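Local coordinates for protein polyphosphate kinase (Porphyromonas gingivalis, PDB 2O8R) that probably catalyses the reversible transfer of the terminal phosphate of ATP onto a growing chain of inorganic polyphosphate, as a member of the PPK1 family, at residues Tyr8-Arg13 / Gln547-Ile552; Ala165-Glu170 / Glu175-Ala180; Ile212-Leu217 / Met227-Ile232; Leu309-Pro312 / Arg316-Thr319; Ala519-Ile524 / Ile552-Arg557. The protein carries 3 engineered substitutions. One frame throughout, in Å; residues are numbered along the deposited sequence.

Contact 1 of 5, residues Tyr8-Arg13 / Gln547-Ile552; sequences YPFFRR and QDKNVI. With SO4 (sulfate ion), chain C.
Arg13, which meets Gln547 through its side chain, gives its backbone N-H to a sulfate: N to O2 is 2.9 Å, with a weak second approach to O1. Arg12 sits at the N-cap of helix 13-29, and CG of Arg13 also lies near the ion, whereas its guanidinium leads away from it. At the bend of that chain, CD rests 3.7 Å from NE2 of Gln547; guanidinium and amide planes are turned 61° apart. OE1 of Gln547 is taken by the backbone N of Lys620. Further along, the Phe10 ring reaches helix 549-560: CE1 lies 3.6 Å from CG2 of Ile552, and CG of Lys549 lies over one face near the rim. That helix begins with Asp548 as N-cap, its OD2 accepting from Val551 N at 2.9 Å (168°). The N-terminal segment meets C-terminal domain 2 through Phe10 on Ile552 and the van der Waals contact of Arg13 CD with the Gln547 amide, and the positive end of helix 13-29 probably helps hold the sulfate, likely a crystallisation ion.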
# COMPACT_ATOMS: atom_id res chain seq x y z
N TYR A 8 -44.47 7.11 -21.15
CA TYR A 8 -43.65 5.93 -20.85
C TYR A 8 -43.27 5.75 -19.39
O TYR A 8 -42.86 6.70 -18.72
CB TYR A 8 -42.40 5.92 -21.72
CG TYR A 8 -42.69 5.61 -23.16
CD1 TYR A 8 -43.00 4.32 -23.57
CD2 TYR A 8 -42.65 6.61 -24.13
CE1 TYR A 8 -43.26 4.03 -24.90
CE2 TYR A 8 -42.90 6.33 -25.47
CZ TYR A 8 -43.21 5.04 -25.85
OH TYR A 8 -43.47 4.76 -27.18
N PRO A 9 -43.34 4.51 -18.90
CA PRO A 9 -42.95 4.18 -17.53
C PRO A 9 -41.43 4.08 -17.37
O PRO A 9 -40.72 3.69 -18.31
CB PRO A 9 -43.58 2.80 -17.33
CG PRO A 9 -43.54 2.18 -18.69
CD PRO A 9 -43.77 3.32 -19.66
N PHE A 10 -40.94 4.46 -16.18
CA PHE A 10 -39.51 4.35 -15.82
C PHE A 10 -39.35 4.06 -14.34
O PHE A 10 -39.95 4.74 -13.51
CB PHE A 10 -38.76 5.65 -16.11
CG PHE A 10 -38.76 6.07 -17.55
CD1 PHE A 10 -37.83 5.55 -18.43
CD2 PHE A 10 -39.66 7.01 -18.01
CE1 PHE A 10 -37.81 5.96 -19.76
CE2 PHE A 10 -39.66 7.41 -19.33
CZ PHE A 10 -38.72 6.89 -20.21
N PHE A 11 -38.52 3.07 -14.00
CA PHE A 11 -38.15 2.85 -12.61
C PHE A 11 -37.33 4.03 -12.17
O PHE A 11 -36.61 4.61 -12.98
CB PHE A 11 -37.27 1.63 -12.46
CG PHE A 11 -37.98 0.34 -12.67
CD1 PHE A 11 -39.17 0.07 -12.00
CD2 PHE A 11 -37.44 -0.63 -13.51
CE1 PHE A 11 -39.81 -1.15 -12.20
CE2 PHE A 11 -38.06 -1.84 -13.71
CZ PHE A 11 -39.26 -2.11 -13.05
N ARG A 12 -37.43 4.39 -10.89
CA ARG A 12 -36.48 5.32 -10.29
C ARG A 12 -35.12 4.62 -10.21
O ARG A 12 -35.05 3.41 -9.96
CB ARG A 12 -36.96 5.74 -8.91
CG ARG A 12 -38.36 6.29 -8.95
CD ARG A 12 -38.84 6.85 -7.62
NE ARG A 12 -40.28 7.10 -7.68
CZ ARG A 12 -40.84 8.24 -8.08
NH1 ARG A 12 -40.09 9.27 -8.46
NH2 ARG A 12 -42.17 8.35 -8.10
N ARG A 13 -34.04 5.35 -10.43
CA ARG A 13 -32.73 4.71 -10.54
C ARG A 13 -32.26 4.06 -9.22
O ARG A 13 -31.75 2.94 -9.24
CB ARG A 13 -31.68 5.64 -11.15
CG ARG A 13 -31.50 6.98 -10.46
CD ARG A 13 -30.29 7.70 -11.02
NE ARG A 13 -29.05 7.07 -10.59
CZ ARG A 13 -27.83 7.42 -11.01
NH1 ARG A 13 -27.68 8.41 -11.88
NH2 ARG A 13 -26.76 6.79 -10.55
N GLN A 547 -30.09 3.59 -18.00
CA GLN A 547 -30.75 4.61 -17.21
C GLN A 547 -31.15 5.80 -18.08
O GLN A 547 -32.04 6.57 -17.70
CB GLN A 547 -29.80 5.02 -16.07
CG GLN A 547 -30.34 6.00 -15.05
CD GLN A 547 -30.04 7.44 -15.41
OE1 GLN A 547 -29.32 7.72 -16.36
NE2 GLN A 547 -30.60 8.36 -14.63
N ASP A 548 -30.52 5.96 -19.24
CA ASP A 548 -30.79 7.11 -20.09
C ASP A 548 -32.19 7.12 -20.67
O ASP A 548 -32.52 6.28 -21.51
CB ASP A 548 -29.79 7.22 -21.24
CG ASP A 548 -30.03 8.45 -22.09
OD1 ASP A 548 -29.67 9.56 -21.64
OD2 ASP A 548 -30.60 8.32 -23.19
N LYS A 549 -33.00 8.10 -20.26
CA LYS A 549 -34.40 8.23 -20.69
C LYS A 549 -34.59 8.17 -22.20
O LYS A 549 -35.55 7.57 -22.67
CB LYS A 549 -35.03 9.52 -20.17
CG LYS A 549 -35.56 9.45 -18.75
CD LYS A 549 -36.25 10.77 -18.41
CE LYS A 549 -36.40 10.99 -16.91
NZ LYS A 549 -35.12 11.39 -16.24
N ASN A 550 -33.68 8.78 -22.95
CA ASN A 550 -33.85 8.81 -24.40
C ASN A 550 -33.68 7.46 -25.05
O ASN A 550 -34.57 7.01 -25.76
CB ASN A 550 -32.95 9.86 -25.04
CG ASN A 550 -33.52 11.26 -24.90
OD1 ASN A 550 -34.22 11.57 -23.93
ND2 ASN A 550 -33.24 12.11 -25.88
N VAL A 551 -32.56 6.80 -24.78
CA VAL A 551 -32.32 5.50 -25.38
C VAL A 551 -33.37 4.50 -24.91
O VAL A 551 -33.80 3.65 -25.68
CB VAL A 551 -30.91 4.95 -25.07
CG1 VAL A 551 -30.57 3.87 -26.04
CG2 VAL A 551 -29.90 6.03 -25.21
N ILE A 552 -33.79 4.61 -23.65
CA ILE A 552 -34.82 3.73 -23.14
C ILE A 552 -36.11 3.93 -23.94
O ILE A 552 -36.76 2.96 -24.33
CB ILE A 552 -35.03 3.90 -21.62
CG1 ILE A 552 -33.77 3.46 -20.87
CG2 ILE A 552 -36.19 3.06 -21.15
CD1 ILE A 552 -33.87 3.52 -19.36
S SO4 C . -34.57 9.07 -10.87
O1 SO4 C . -34.22 8.39 -12.12
O2 SO4 C . -34.66 8.11 -9.77
O3 SO4 C . -33.55 10.06 -10.54
O4 SO4 C . -35.87 9.72 -11.05

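Contact 2 of 5, residues Ala165-Glu170 / Glu175-Ala180; sequences AVRLKE and EAYSYA
The Tyr177 ring has Arg167 CD over the centre of one face, 3.5 Å from the centroid, and Glu175 O above the opposite face, offset toward the rim. Leu168 O lies at the ring edge in its plane. A bend at chi3 (79°) turns the guanidinium of Arg167 onto the same face as its CD, where it stacks nearly flat on the phenol, centres 4.4 Å apart and planes at 13°; the cation-pi contact is off-centre. Tyr179 runs alongside Arg167, pointing the same way, its OH 3.5 Å from Arg167 CD. Beneath this row is the antiparallel hairpin of strands 163-169 and 178-183. Val166 and Ala180 form one hydrogen-bonded pair (Val166 N to Ala180 O, 2.7 Å), Leu168 and Ser178 the next (Leu168 N to Ser178 O, 2.8 Å), with Arg167 and Tyr179 a non-hydrogen-bonded pair between them. On the face of Val166 and Leu168, Leu168 CD1 meets Ala180 CB at 3.9 Å. The hairpin belongs to the mixed sheet of the middle domain, where strand 225-235 pairs with 163-169. The arginine thus uses both its parts: the guanidinium stacks on Tyr177, while the methylenes pack against Tyr177 and Tyr179.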
# COMPACT_ATOMS: atom_id res chain seq x y z
N ALA A 165 -20.20 2.69 22.38
CA ALA A 165 -20.72 3.62 23.37
C ALA A 165 -21.07 2.82 24.61
O ALA A 165 -21.84 1.86 24.54
CB ALA A 165 -21.93 4.34 22.84
N VAL A 166 -20.47 3.20 25.74
CA VAL A 166 -20.63 2.52 27.02
C VAL A 166 -21.43 3.38 27.99
O VAL A 166 -21.17 4.57 28.13
CB VAL A 166 -19.24 2.27 27.69
CG1 VAL A 166 -19.40 1.59 29.03
CG2 VAL A 166 -18.33 1.47 26.79
N ARG A 167 -22.40 2.77 28.67
CA ARG A 167 -23.16 3.42 29.74
C ARG A 167 -22.57 3.05 31.09
O ARG A 167 -22.37 1.87 31.39
CB ARG A 167 -24.62 3.00 29.69
CG ARG A 167 -25.45 3.51 30.83
CD ARG A 167 -26.92 3.38 30.52
NE ARG A 167 -27.42 2.03 30.72
CZ ARG A 167 -28.65 1.64 30.41
NH1 ARG A 167 -29.51 2.51 29.89
NH2 ARG A 167 -29.02 0.38 30.62
N LEU A 168 -22.31 4.05 31.93
CA LEU A 168 -21.68 3.83 33.23
C LEU A 168 -22.47 4.36 34.43
O LEU A 168 -23.02 5.47 34.38
CB LEU A 168 -20.29 4.45 33.22
CG LEU A 168 -19.36 3.97 32.12
CD1 LEU A 168 -18.31 5.04 31.81
CD2 LEU A 168 -18.71 2.64 32.48
N LYS A 169 -22.52 3.57 35.50
CA LYS A 169 -23.04 4.03 36.79
C LYS A 169 -21.93 3.90 37.82
O LYS A 169 -21.26 2.87 37.90
CB LYS A 169 -24.25 3.22 37.22
CG LYS A 169 -25.12 3.91 38.24
CD LYS A 169 -25.99 2.90 38.97
CE LYS A 169 -26.27 3.33 40.39
NZ LYS A 169 -26.49 2.16 41.29
N GLU A 170 -21.74 4.95 38.62
CA GLU A 170 -20.51 5.14 39.40
C GLU A 170 -20.49 4.44 40.77
O GLU A 170 -20.72 3.24 40.85
CB GLU A 170 -20.28 6.64 39.57
CG GLU A 170 -18.83 7.06 39.56
CD GLU A 170 -18.69 8.56 39.50
OE1 GLU A 170 -17.61 9.07 39.90
OE2 GLU A 170 -19.65 9.23 39.07
N GLU A 175 -29.37 7.45 39.94
CA GLU A 175 -29.77 6.93 38.62
C GLU A 175 -28.98 7.54 37.48
O GLU A 175 -28.82 6.91 36.43
CB GLU A 175 -31.27 7.15 38.39
CG GLU A 175 -32.17 6.51 39.43
CD GLU A 175 -31.81 5.06 39.70
OE1 GLU A 175 -31.52 4.72 40.87
OE2 GLU A 175 -31.80 4.26 38.74
N ALA A 176 -28.49 8.77 37.69
CA ALA A 176 -27.73 9.51 36.68
C ALA A 176 -26.66 8.65 36.04
O ALA A 176 -25.76 8.14 36.72
CB ALA A 176 -27.12 10.77 37.31
N TYR A 177 -26.79 8.45 34.74
CA TYR A 177 -25.86 7.61 34.00
C TYR A 177 -24.77 8.43 33.34
O TYR A 177 -25.04 9.48 32.76
CB TYR A 177 -26.59 6.82 32.92
CG TYR A 177 -27.26 5.55 33.37
CD1 TYR A 177 -28.58 5.28 33.00
CD2 TYR A 177 -26.59 4.61 34.15
CE1 TYR A 177 -29.21 4.10 33.39
CE2 TYR A 177 -27.21 3.43 34.55
CZ TYR A 177 -28.53 3.19 34.16
OH TYR A 177 -29.16 2.04 34.55
N SER A 178 -23.54 7.95 33.45
CA SER A 178 -22.42 8.47 32.67
C SER A 178 -22.36 7.75 31.32
O SER A 178 -22.92 6.67 31.15
CB SER A 178 -21.12 8.27 33.43
OG SER A 178 -20.80 9.43 34.18
N TYR A 179 -21.68 8.36 30.36
CA TYR A 179 -21.53 7.73 29.05
C TYR A 179 -20.12 7.89 28.53
O TYR A 179 -19.49 8.91 28.73
CB TYR A 179 -22.54 8.27 28.06
CG TYR A 179 -23.93 7.86 28.43
CD1 TYR A 179 -24.37 6.57 28.17
CD2 TYR A 179 -24.79 8.73 29.08
CE1 TYR A 179 -25.63 6.17 28.51
CE2 TYR A 179 -26.06 8.34 29.43
CZ TYR A 179 -26.48 7.05 29.15
OH TYR A 179 -27.74 6.63 29.49
N ALA A 180 -19.64 6.84 27.86
CA ALA A 180 -18.29 6.87 27.32
C ALA A 180 -18.20 6.31 25.91
O ALA A 180 -19.04 5.50 25.47
CB ALA A 180 -17.34 6.15 28.23

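Contact 3 of 5, residues Ile212-Leu217 / Met227-Ile232; sequences IIKEHL and MDSYSI
Lys214, at the start of a type I turn that runs to Leu217, passes over strand 225-235 with its CA 6.9 Å from that of Ser229, the closest backbone approach of the two segments. The lysine side chain lies stretched across the serine: CG is 3.3 Å and CE 3.2 Å from Ser229 OG, so the hydroxyl lies against the methylene chain. Leu217 comes in at the same serine, its CD1 3.7 Å from Ser229 CB. Helix 209-214 and the turn after it thus pack on one face of the mixed sheet of the middle domain, in which strand 225-235 lies between strands 163-169 and 268-272; Leu217 also touches Val166, and Ile213 touches Leu164, on the neighbouring strand. Lys214 NZ stops 5.9 Å from Asp228 OD1, too far for a salt bridge. From the turn, His216 ND1 donates back to Ile212 O of the helix at 2.9 Å (160°), nearly in the plane of its imidazole, whose ring stacks on Phe135 of helix 125-139.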
# COMPACT_ATOMS: atom_id res chain seq x y z
N ILE A 212 -14.31 -8.79 22.47
CA ILE A 212 -13.25 -8.86 23.46
C ILE A 212 -13.23 -7.61 24.32
O ILE A 212 -13.18 -7.70 25.54
CB ILE A 212 -11.87 -9.07 22.83
CG1 ILE A 212 -11.89 -10.32 21.92
CG2 ILE A 212 -10.79 -9.17 23.95
CD1 ILE A 212 -10.73 -10.37 20.93
N ILE A 213 -13.28 -6.45 23.67
CA ILE A 213 -13.31 -5.18 24.40
C ILE A 213 -14.49 -5.14 25.40
O ILE A 213 -14.30 -4.86 26.58
CB ILE A 213 -13.32 -3.97 23.45
CG1 ILE A 213 -11.98 -3.90 22.70
CG2 ILE A 213 -13.57 -2.68 24.23
CD1 ILE A 213 -11.80 -2.67 21.81
N LYS A 214 -15.68 -5.48 24.92
CA LYS A 214 -16.87 -5.56 25.77
C LYS A 214 -16.66 -6.39 27.04
O LYS A 214 -17.14 -6.04 28.11
CB LYS A 214 -18.05 -6.12 24.96
CG LYS A 214 -18.61 -5.17 23.89
CD LYS A 214 -19.88 -5.76 23.29
CE LYS A 214 -20.78 -4.73 22.69
NZ LYS A 214 -22.02 -5.38 22.23
N GLU A 215 -15.92 -7.48 26.91
CA GLU A 215 -15.72 -8.43 27.99
C GLU A 215 -14.69 -7.92 29.03
O GLU A 215 -14.49 -8.53 30.08
CB GLU A 215 -15.28 -9.77 27.39
CG GLU A 215 -15.36 -10.99 28.30
CD GLU A 215 -16.73 -11.17 28.95
OE1 GLU A 215 -17.75 -10.83 28.32
OE2 GLU A 215 -16.77 -11.68 30.09
N HIS A 216 -14.04 -6.80 28.75
CA HIS A 216 -13.01 -6.31 29.65
C HIS A 216 -13.18 -4.84 30.00
O HIS A 216 -12.24 -4.19 30.47
CB HIS A 216 -11.62 -6.56 29.05
CG HIS A 216 -11.30 -8.01 28.85
ND1 HIS A 216 -11.53 -8.67 27.66
CD2 HIS A 216 -10.79 -8.93 29.69
CE1 HIS A 216 -11.17 -9.93 27.78
NE2 HIS A 216 -10.71 -10.12 29.00
N LEU A 217 -14.38 -4.32 29.78
CA LEU A 217 -14.66 -2.91 30.00
C LEU A 217 -14.43 -2.52 31.45
O LEU A 217 -14.05 -1.38 31.74
CB LEU A 217 -16.09 -2.57 29.57
CG LEU A 217 -16.39 -2.46 28.07
CD1 LEU A 217 -17.87 -2.41 27.82
CD2 LEU A 217 -15.72 -1.23 27.50
N MSE A 227 -22.58 -0.72 32.67
CA MSE A 227 -23.98 -1.12 32.52
C MSE A 227 -24.28 -1.84 31.23
O MSE A 227 -24.94 -2.88 31.23
CB MSE A 227 -24.91 0.08 32.70
CG MSE A 227 -24.68 0.79 34.02
SE MSE A 227 -25.26 -0.18 35.62
CE MSE A 227 -24.10 -1.75 35.72
N ASP A 228 -23.79 -1.29 30.14
CA ASP A 228 -24.01 -1.85 28.83
C ASP A 228 -23.07 -1.13 27.88
O ASP A 228 -22.57 -0.05 28.19
CB ASP A 228 -25.46 -1.64 28.40
CG ASP A 228 -26.00 -2.76 27.52
OD1 ASP A 228 -25.22 -3.38 26.76
OD2 ASP A 228 -27.23 -3.01 27.59
N SER A 229 -22.80 -1.77 26.75
CA SER A 229 -22.16 -1.08 25.65
C SER A 229 -22.91 -1.45 24.37
O SER A 229 -23.59 -2.48 24.32
CB SER A 229 -20.67 -1.42 25.55
OG SER A 229 -20.46 -2.77 25.20
N TYR A 230 -22.80 -0.58 23.37
CA TYR A 230 -23.49 -0.75 22.10
C TYR A 230 -22.58 -0.29 20.97
O TYR A 230 -21.92 0.75 21.08
CB TYR A 230 -24.77 0.07 22.08
CG TYR A 230 -25.50 0.16 23.40
CD1 TYR A 230 -26.56 -0.70 23.70
CD2 TYR A 230 -25.14 1.12 24.36
CE1 TYR A 230 -27.23 -0.61 24.90
CE2 TYR A 230 -25.81 1.21 25.57
CZ TYR A 230 -26.86 0.35 25.83
OH TYR A 230 -27.53 0.43 27.03
N SER A 231 -22.55 -1.07 19.90
CA SER A 231 -21.71 -0.76 18.74
C SER A 231 -22.42 0.31 17.95
O SER A 231 -23.63 0.23 17.72
CB SER A 231 -21.48 -1.99 17.86
OG SER A 231 -20.89 -3.04 18.59
N ILE A 232 -21.66 1.31 17.53
CA ILE A 232 -22.17 2.34 16.65
C ILE A 232 -21.27 2.51 15.44
O ILE A 232 -20.11 2.09 15.45
CB ILE A 232 -22.34 3.68 17.38
CG1 ILE A 232 -21.03 4.09 18.06
CG2 ILE A 232 -23.51 3.61 18.36
CD1 ILE A 232 -21.01 5.52 18.54

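Contact 4 of 5, residues Leu309-Pro312 / Arg316-Thr319; sequences LPNP and RLET
Asn311 ND2 donates to Arg316 O at 2.7 Å, a bond with an N-H...O angle of 155° that closes a loop in the long irregular link between strand 294-297 and helix 328-331. The amide is fixed from its other end as well, since Asn311 OD1 accepts from Phe313 N in the pattern of an Asx turn, so both halves of the group are engaged. Arg316 O lies almost in the amide plane, 4° out of it. The same nitrogen makes a weak second bond, 3.5 Å, to Glu318 OE1, whose carboxylate stands nearly at right angles to the amide. Leu317, which has a left-handed backbone conformation, completes the first shell: its CB is 3.8 Å from ND2, and its CD1 lies near OD1. With CG opposite the backbone N (chi1 174°), the asparagine side chain reaches straight out to the far segment. Farther out, helix 35-63 lies against the loop: Tyr36 touches the side chains of both Asn311 and Leu317 and is hydrogen-bonded through its backbone to Leu317. Pro312 and Leu317 also rest on Ile115 of strand 115-118. One residue past Glu318, the hydroxyl OG1 of Thr319 is hydrogen-bonded to Asp37 OD2.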
# COMPACT_ATOMS: atom_id res chain seq x y z
N LEU A 309 -12.68 -12.37 7.27
CA LEU A 309 -12.81 -13.57 8.08
C LEU A 309 -11.98 -14.64 7.43
O LEU A 309 -12.17 -14.96 6.27
CB LEU A 309 -14.26 -14.03 8.16
CG LEU A 309 -14.48 -15.21 9.11
CD1 LEU A 309 -14.13 -14.79 10.54
CD2 LEU A 309 -15.91 -15.72 9.01
N PRO A 310 -11.01 -15.17 8.18
CA PRO A 310 -10.13 -16.19 7.62
C PRO A 310 -10.86 -17.49 7.35
O PRO A 310 -11.75 -17.85 8.12
CB PRO A 310 -9.09 -16.41 8.73
CG PRO A 310 -9.24 -15.26 9.66
CD PRO A 310 -10.66 -14.84 9.57
N ASN A 311 -10.51 -18.16 6.25
CA ASN A 311 -10.89 -19.54 6.02
C ASN A 311 -9.70 -20.44 6.31
O ASN A 311 -8.85 -20.62 5.43
CB ASN A 311 -11.33 -19.73 4.57
CG ASN A 311 -11.62 -21.19 4.21
OD1 ASN A 311 -11.58 -22.10 5.05
ND2 ASN A 311 -11.91 -21.42 2.94
N PRO A 312 -9.65 -21.02 7.52
CA PRO A 312 -8.57 -21.91 7.91
C PRO A 312 -8.57 -23.26 7.18
O PRO A 312 -7.74 -24.10 7.48
CB PRO A 312 -8.84 -22.15 9.39
CG PRO A 312 -10.29 -22.01 9.51
CD PRO A 312 -10.64 -20.89 8.60
N ARG A 316 -10.52 -25.24 0.42
CA ARG A 316 -11.82 -25.85 0.63
C ARG A 316 -12.77 -24.76 1.12
O ARG A 316 -12.33 -23.65 1.41
CB ARG A 316 -11.68 -26.96 1.67
CG ARG A 316 -12.38 -28.25 1.29
CD ARG A 316 -11.72 -29.45 1.96
NE ARG A 316 -11.39 -29.20 3.36
CZ ARG A 316 -12.27 -29.21 4.36
NH1 ARG A 316 -13.56 -29.45 4.13
NH2 ARG A 316 -11.86 -28.96 5.60
N LEU A 317 -14.06 -25.07 1.18
CA LEU A 317 -15.12 -24.09 1.54
C LEU A 317 -15.26 -22.84 0.60
O LEU A 317 -15.88 -21.85 0.99
CB LEU A 317 -15.00 -23.66 3.02
CG LEU A 317 -14.82 -24.74 4.10
CD1 LEU A 317 -14.88 -24.19 5.56
CD2 LEU A 317 -15.84 -25.83 3.90
N GLU A 318 -14.73 -22.93 -0.62
CA GLU A 318 -14.72 -21.80 -1.58
C GLU A 318 -14.51 -22.27 -3.02
O GLU A 318 -13.63 -23.08 -3.28
CB GLU A 318 -13.63 -20.80 -1.21
CG GLU A 318 -12.21 -21.39 -1.24
CD GLU A 318 -11.15 -20.41 -0.77
OE1 GLU A 318 -11.47 -19.51 0.05
OE2 GLU A 318 -9.99 -20.57 -1.22
N THR A 319 -15.31 -21.78 -3.96
CA THR A 319 -15.20 -22.24 -5.35
C THR A 319 -13.83 -21.95 -5.89
O THR A 319 -13.36 -20.82 -5.82
CB THR A 319 -16.23 -21.61 -6.30
OG1 THR A 319 -16.34 -20.22 -5.98
CG2 THR A 319 -17.61 -22.28 -6.12

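Contact 5 of 5, residues Ala519-Ile524 / Ile552-Arg557; sequences AITNLI and ITQLYR
Gln554 reaches across to Thr521 and Ile524 from the middle of its helix. Its CB already lies 4.4 Å from CD1 of Ile524. From there CG stays on the side of its own backbone N (chi1 -47°), and the extended chain carries the amide over to the neighbouring helix. CD comes 3.9 Å from Thr521 OG1. At the tip, OE1 is 3.4 Å from that same hydroxyl, a bond long enough to count as weak and not settled, since the one threonine proton also has Gly517 O within reach. OE1 further lies 3.8 Å from Thr521 CA and 3.9 Å from Ile524 CD1, so it rests against the helix surface as well as facing the hydroxyl; NE2 is 3.6 Å from Thr521 OG1. The glutamine crosses both Thr521 and Ile524 at about a right angle. Segments 519-524 and 552-557, parts of helices 516-532 and 549-560, run almost parallel, their axes 7° apart in direction and 11.0 Å apart at closest, and both pack on the large mixed sheet of C-terminal domain 2, a member of the phospholipase D clan; strand 538-543 lies between them in sequence. On the sheet side of the interface Ile524 CD1 meets Leu555 CD2 at 4.2 Å, and both residues touch Met539 of that strand. Near the outer side, Arg557 NH2 forms a salt bridge with Glu525, the residue after Ile524.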
# COMPACT_ATOMS: atom_id res chain seq x y z
N ALA A 519 -25.07 6.86 -34.19
CA ALA A 519 -24.85 5.46 -34.54
C ALA A 519 -25.80 4.54 -33.80
O ALA A 519 -26.43 3.68 -34.42
CB ALA A 519 -23.41 5.06 -34.31
N ILE A 520 -25.91 4.73 -32.48
CA ILE A 520 -26.85 3.97 -31.65
C ILE A 520 -28.30 4.12 -32.14
O ILE A 520 -29.02 3.12 -32.30
CB ILE A 520 -26.73 4.32 -30.16
CG1 ILE A 520 -25.41 3.80 -29.60
CG2 ILE A 520 -27.84 3.69 -29.36
CD1 ILE A 520 -25.09 4.32 -28.22
N THR A 521 -28.72 5.37 -32.41
CA THR A 521 -30.04 5.65 -33.00
C THR A 521 -30.25 4.98 -34.37
O THR A 521 -31.26 4.33 -34.61
CB THR A 521 -30.29 7.17 -33.11
OG1 THR A 521 -30.40 7.73 -31.81
CG2 THR A 521 -31.58 7.44 -33.87
N ASN A 522 -29.28 5.14 -35.27
CA ASN A 522 -29.36 4.52 -36.58
C ASN A 522 -29.52 3.01 -36.51
O ASN A 522 -30.42 2.45 -37.14
CB ASN A 522 -28.14 4.88 -37.41
CG ASN A 522 -27.97 6.37 -37.56
OD1 ASN A 522 -28.93 7.13 -37.46
ND2 ASN A 522 -26.73 6.80 -37.77
N LEU A 523 -28.63 2.37 -35.75
CA LEU A 523 -28.66 0.92 -35.52
C LEU A 523 -30.02 0.41 -35.00
O LEU A 523 -30.54 -0.60 -35.50
CB LEU A 523 -27.54 0.51 -34.56
CG LEU A 523 -26.09 0.58 -35.03
CD1 LEU A 523 -25.13 0.75 -33.85
CD2 LEU A 523 -25.70 -0.64 -35.85
N ILE A 524 -30.59 1.09 -34.00
CA ILE A 524 -31.88 0.69 -33.45
C ILE A 524 -32.99 0.91 -34.48
O ILE A 524 -33.86 0.04 -34.66
CB ILE A 524 -32.25 1.46 -32.17
CG1 ILE A 524 -31.27 1.12 -31.05
CG2 ILE A 524 -33.67 1.12 -31.75
CD1 ILE A 524 -31.39 2.00 -29.81
N ILE A 552 -33.79 4.61 -23.65
CA ILE A 552 -34.82 3.73 -23.14
C ILE A 552 -36.11 3.93 -23.94
O ILE A 552 -36.76 2.96 -24.33
CB ILE A 552 -35.03 3.90 -21.62
CG1 ILE A 552 -33.77 3.46 -20.87
CG2 ILE A 552 -36.19 3.06 -21.15
CD1 ILE A 552 -33.87 3.52 -19.36
N THR A 553 -36.43 5.18 -24.24
CA THR A 553 -37.64 5.48 -25.00
C THR A 553 -37.58 4.88 -26.41
O THR A 553 -38.57 4.34 -26.90
CB THR A 553 -37.92 7.01 -25.06
OG1 THR A 553 -37.86 7.57 -23.74
CG2 THR A 553 -39.28 7.26 -25.62
N GLN A 554 -36.42 4.97 -27.04
CA GLN A 554 -36.18 4.32 -28.33
C GLN A 554 -36.40 2.81 -28.25
O GLN A 554 -36.98 2.20 -29.15
CB GLN A 554 -34.77 4.63 -28.83
CG GLN A 554 -34.42 6.11 -28.72
CD GLN A 554 -33.09 6.48 -29.33
OE1 GLN A 554 -32.48 5.70 -30.06
NE2 GLN A 554 -32.63 7.70 -29.04
N LEU A 555 -35.96 2.21 -27.14
CA LEU A 555 -36.09 0.78 -26.95
C LEU A 555 -37.56 0.41 -26.84
O LEU A 555 -38.00 -0.55 -27.48
CB LEU A 555 -35.32 0.33 -25.72
CG LEU A 555 -33.80 0.49 -25.78
CD1 LEU A 555 -33.19 0.23 -24.41
CD2 LEU A 555 -33.18 -0.40 -26.85
N TYR A 556 -38.29 1.19 -26.05
CA TYR A 556 -39.74 1.03 -25.91
C TYR A 556 -40.44 1.13 -27.27
O TYR A 556 -41.33 0.33 -27.58
CB TYR A 556 -40.31 2.12 -25.01
CG TYR A 556 -40.11 1.91 -23.53
CD1 TYR A 556 -40.31 0.66 -22.94
CD2 TYR A 556 -39.76 2.98 -22.70
CE1 TYR A 556 -40.15 0.48 -21.57
CE2 TYR A 556 -39.62 2.81 -21.33
CZ TYR A 556 -39.81 1.56 -20.78
OH TYR A 556 -39.65 1.40 -19.43
N ARG A 557 -40.03 2.12 -28.07
CA ARG A 557 -40.57 2.26 -29.41
C ARG A 557 -40.19 1.08 -30.31
O ARG A 557 -40.99 0.67 -31.15
CB ARG A 557 -40.13 3.57 -30.06
CG ARG A 557 -40.76 4.82 -29.47
CD ARG A 557 -40.12 6.08 -30.06
NE ARG A 557 -39.66 5.82 -31.43
CZ ARG A 557 -38.40 5.97 -31.85
NH1 ARG A 557 -37.45 6.42 -31.04
NH2 ARG A 557 -38.11 5.68 -33.11

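How the contacts relate
Contacts 1 and 5 adjoin, with centres 13 Å apart, because helix 549-560 serves both: Ile552 belongs to each, and Tyr556 of contact 5 meets Tyr8 ring to ring and makes a weak hydrogen bond from its OH to Pro9 O at 2.8 Å. Contacts 2 and 3 form a second pair in the middle domain, with centres 12 Å apart, where strands 163-169 and 225-235 are neighbours and Arg167 N lies 2.9 Å from Asp228 O. About 63 Å separates the centres of contacts 2 and 5. Contact 4 stands apart from all, its nearest atoms about 12 Å from contact 3. In contact 1, which also carries the sulfate, the Arg13 side chain is about 12 Å from that of Arg570, a predicted ATP-binding residue.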